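3-isopropylmalate dehydratase small subunit (Campylobacter jejuni, PDB 3Q3W) is the small subunit of the enzyme that catalyses the isomerization between 2-isopropylmalate and 3-isopropylmalate, by way of 2-isopropylmaleate. Local coordinates at residues 148-153 and 164-169. Residues are numbered along the deposited sequence; the frame is centred on the assembly and turned at random.
Sequences ISLLEK and FDLDDF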
ATOM      1  N   ILE A 148       3.206   1.405 -12.704  1.00 37.42           N
ATOM      2  CA  ILE A 148       2.105   0.438 -12.748  1.00 37.42           C
ATOM      3  C   ILE A 148       1.071   0.928 -13.728  1.00 37.79           C
ATOM      4  O   ILE A 148       0.652   2.070 -13.630  1.00 38.10           O
ATOM      5  CB  ILE A 148       1.417   0.278 -11.408  1.00 35.17           C
ATOM      6  CG1 ILE A 148       2.400  -0.189 -10.339  1.00 35.52           C
ATOM      7  CG2 ILE A 148       0.215  -0.700 -11.556  1.00 34.75           C
ATOM      8  CD1 ILE A 148       1.992   0.137  -8.875  1.00 31.19           C
ATOM      9  N   SER A 149       0.695   0.077 -14.687  1.00 39.40           N
ATOM     10  CA  SER A 149      -0.404   0.353 -15.591  1.00 38.90           C
ATOM     11  C   SER A 149      -1.568  -0.584 -15.261  1.00 38.39           C
ATOM     12  O   SER A 149      -1.451  -1.802 -15.368  1.00 38.93           O
ATOM     13  CB  SER A 149       0.038   0.136 -17.050  1.00 41.24           C
ATOM     14  OG  SER A 149      -1.044   0.331 -17.953  1.00 41.97           O
ATOM     15  N   LEU A 150      -2.710  -0.029 -14.892  1.00 37.79           N
ATOM     16  CA  LEU A 150      -3.881  -0.867 -14.615  1.00 37.86           C
ATOM     17  C   LEU A 150      -4.591  -1.211 -15.918  1.00 40.23           C
ATOM     18  O   LEU A 150      -5.398  -2.144 -15.957  1.00 41.30           O
ATOM     19  CB  LEU A 150      -4.847  -0.191 -13.657  1.00 36.11           C
ATOM     20  CG  LEU A 150      -6.161  -0.907 -13.341  1.00 34.67           C
ATOM     21  CD1 LEU A 150      -5.946  -2.267 -12.772  1.00 34.62           C
ATOM     22  CD2 LEU A 150      -6.915  -0.068 -12.404  1.00 35.03           C
ATOM     23  N   LEU A 151      -4.303  -0.467 -16.987  1.00 41.45           N
ATOM     24  CA  LEU A 151      -4.772  -0.825 -18.324  1.00 43.25           C
ATOM     25  C   LEU A 151      -4.140  -2.102 -18.803  1.00 44.81           C
ATOM     26  O   LEU A 151      -4.827  -2.977 -19.281  1.00 45.34           O
ATOM     27  CB  LEU A 151      -4.445   0.249 -19.339  1.00 44.38           C
ATOM     28  CG  LEU A 151      -5.287   1.505 -19.250  1.00 44.59           C
ATOM     29  CD1 LEU A 151      -4.803   2.512 -20.301  1.00 46.74           C
ATOM     30  CD2 LEU A 151      -6.748   1.173 -19.456  1.00 45.94           C
ATOM     31  N   GLU A 152      -2.831  -2.209 -18.678  1.00 44.58           N
ATOM     32  CA  GLU A 152      -2.138  -3.379 -19.174  1.00 47.88           C
ATOM     33  C   GLU A 152      -2.034  -4.456 -18.141  1.00 47.59           C
ATOM     34  O   GLU A 152      -1.642  -5.571 -18.471  1.00 50.05           O
ATOM     35  CB  GLU A 152      -0.740  -3.016 -19.642  1.00 48.61           C
ATOM     36  CG  GLU A 152      -0.725  -2.244 -20.917  1.00 52.97           C
ATOM     37  CD  GLU A 152       0.651  -1.717 -21.204  1.00 59.06           C
ATOM     38  OE1 GLU A 152       1.636  -2.365 -20.769  1.00 61.58           O
ATOM     39  OE2 GLU A 152       0.747  -0.652 -21.850  1.00 62.57           O
ATOM     40  N   LYS A 153      -2.431  -4.131 -16.915  1.00 45.02           N
ATOM     41  CA  LYS A 153      -2.255  -4.982 -15.752  1.00 44.55           C
ATOM     42  C   LYS A 153      -0.814  -5.478 -15.667  1.00 45.09           C
ATOM     43  O   LYS A 153      -0.536  -6.689 -15.584  1.00 46.20           O
ATOM     44  CB  LYS A 153      -3.273  -6.118 -15.713  1.00 45.70           C
ATOM     45  CG  LYS A 153      -4.725  -5.650 -15.587  1.00 46.19           C
ATOM     46  CD  LYS A 153      -5.740  -6.824 -15.394  1.00 45.12           C
ATOM     47  CE  LYS A 153      -6.198  -7.432 -16.672  1.00 48.96           C
ATOM     48  NZ  LYS A 153      -7.366  -8.362 -16.452  1.00 46.69           N
ATOM     49  N   PHE A 164      -0.266  -8.974 -13.539  1.00 48.44           N
ATOM     50  CA  PHE A 164      -1.193  -9.293 -12.447  1.00 46.21           C
ATOM     51  C   PHE A 164      -2.679  -9.361 -12.875  1.00 46.71           C
ATOM     52  O   PHE A 164      -3.088  -8.836 -13.897  1.00 44.94           O
ATOM     53  CB  PHE A 164      -1.011  -8.294 -11.282  1.00 44.08           C
ATOM     54  CG  PHE A 164      -1.435  -6.865 -11.596  1.00 41.36           C
ATOM     55  CD1 PHE A 164      -2.688  -6.400 -11.224  1.00 41.95           C
ATOM     56  CD2 PHE A 164      -0.572  -5.987 -12.236  1.00 43.86           C
ATOM     57  CE1 PHE A 164      -3.086  -5.110 -11.530  1.00 40.32           C
ATOM     58  CE2 PHE A 164      -0.963  -4.678 -12.530  1.00 41.96           C
ATOM     59  CZ  PHE A 164      -2.210  -4.241 -12.160  1.00 41.23           C
ATOM     60  N   ASP A 165      -3.472 -10.003 -12.040  1.00 47.50           N
ATOM     61  CA  ASP A 165      -4.903 -10.149 -12.259  1.00 48.66           C
ATOM     62  C   ASP A 165      -5.705  -9.134 -11.468  1.00 45.32           C
ATOM     63  O   ASP A 165      -5.261  -8.669 -10.439  1.00 43.14           O
ATOM     64  CB  ASP A 165      -5.351 -11.546 -11.814  1.00 51.14           C
ATOM     65  CG  ASP A 165      -5.025 -12.596 -12.826  1.00 58.23           C
ATOM     66  OD1 ASP A 165      -5.196 -12.299 -14.035  1.00 64.33           O
ATOM     67  OD2 ASP A 165      -4.613 -13.712 -12.421  1.00 64.40           O
ATOM     68  N   LEU A 166      -6.918  -8.838 -11.935  1.00 44.45           N
ATOM     69  CA  LEU A 166      -7.886  -8.119 -11.126  1.00 42.05           C
ATOM     70  C   LEU A 166      -9.274  -8.281 -11.707  1.00 42.41           C
ATOM     71  O   LEU A 166      -9.475  -8.128 -12.921  1.00 44.87           O
ATOM     72  CB  LEU A 166      -7.559  -6.618 -11.055  1.00 38.75           C
ATOM     73  CG  LEU A 166      -8.170  -5.882  -9.862  1.00 36.29           C
ATOM     74  CD1 LEU A 166      -7.376  -6.180  -8.588  1.00 35.90           C
ATOM     75  CD2 LEU A 166      -8.200  -4.388 -10.126  1.00 33.52           C
ATOM     76  N   ASP A 167     -10.225  -8.604 -10.842  1.00 41.75           N
ATOM     77  CA  ASP A 167     -11.641  -8.713 -11.221  1.00 42.31           C
ATOM     78  C   ASP A 167     -12.001  -7.540 -12.149  1.00 40.63           C
ATOM     79  O   ASP A 167     -11.656  -6.412 -11.829  1.00 37.18           O
ATOM     80  CB  ASP A 167     -12.433  -8.634  -9.898  1.00 42.06           C
ATOM     81  CG  ASP A 167     -13.918  -8.431 -10.087  1.00 45.12           C
ATOM     82  OD1 ASP A 167     -14.630  -9.434 -10.262  1.00 49.75           O
ATOM     83  OD2 ASP A 167     -14.394  -7.272  -9.984  1.00 47.49           O
ATOM     84  N   ASP A 168     -12.710  -7.776 -13.264  1.00 41.83           N
ATOM     85  CA  ASP A 168     -13.036  -6.697 -14.209  1.00 41.40           C
ATOM     86  C   ASP A 168     -13.836  -5.547 -13.584  1.00 39.94           C
ATOM     87  O   ASP A 168     -13.664  -4.383 -13.962  1.00 38.33           O
ATOM     88  CB  ASP A 168     -13.816  -7.211 -15.419  1.00 44.94           C
ATOM     89  CG  ASP A 168     -12.938  -7.899 -16.470  1.00 46.32           C
ATOM     90  OD1 ASP A 168     -11.752  -7.571 -16.657  1.00 47.62           O
ATOM     91  OD2 ASP A 168     -13.489  -8.765 -17.155  1.00 52.09           O
ATOM     92  N   PHE A 169     -14.714  -5.867 -12.650  1.00 39.25           N
ATOM     93  CA  PHE A 169     -15.561  -4.856 -12.052  1.00 38.49           C
ATOM     94  C   PHE A 169     -14.719  -3.911 -11.211  1.00 36.27           C
ATOM     95  O   PHE A 169     -14.849  -2.691 -11.349  1.00 35.27           O
ATOM     96  CB  PHE A 169     -16.680  -5.488 -11.226  1.00 38.78           C
ATOM     97  CG  PHE A 169     -17.492  -4.505 -10.474  1.00 39.56           C
ATOM     98  CD1 PHE A 169     -18.242  -3.556 -11.148  1.00 40.13           C
ATOM     99  CD2 PHE A 169     -17.483  -4.503  -9.091  1.00 39.70           C
ATOM    100  CE1 PHE A 169     -18.988  -2.622 -10.461  1.00 40.19           C
ATOM    101  CE2 PHE A 169     -18.232  -3.609  -8.393  1.00 42.13           C
ATOM    102  CZ  PHE A 169     -19.001  -2.654  -9.064  1.00 41.04           C
TER
HETATM  103  O   HOH W   1      -9.669  -7.203 -15.184  1.00 16.86           O
HETATM  104  O   HOH W   2      -7.416 -10.452 -14.172  1.00 18.28           O
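Lys153 and Phe164 meet where the turn of the beta hairpin 145-149/154-157, in a chain of the aconitase C-terminal domain family, packs against the link from edge strand 160-163 to helix 168-176, a worked example of one lysine serving as both apolar cover and polar hub. Lys153 CB sits 4.1 Å from the centroid of the Phe164 ring, over the face, in a CH-pi contact. Phe164 N donates to Lys153 O at 3.1 Å from above the carbonyl plane. With chi1 at 67°, Phe164 CG lies between its own N and carbonyl carbon; one face of the ring lies against Lys153 CB. Leu150 CD1 closes on the ring's edge at CE1 and meets Leu166 CD2 at 4.1 Å, the two leucine side chains crossing at about a right angle. The Lys153 chain bends at chi3 (-86°), and its ammonium works through water: one bridges Lys153 NZ to Asp165 OD1 and Leu166 N, while the other accepts from Lys153 NZ at 2.9 Å and donates to Leu166 O and Asp168 OD1. Beyond the two segments, Ile124 of strand 122-125 touches both Ile148 and Phe164, while Arg171 of the helix bonds to Leu150 O and Leu151 O. The turn itself is braced by an ST motif, Glu152 N donating to Ser149 OG.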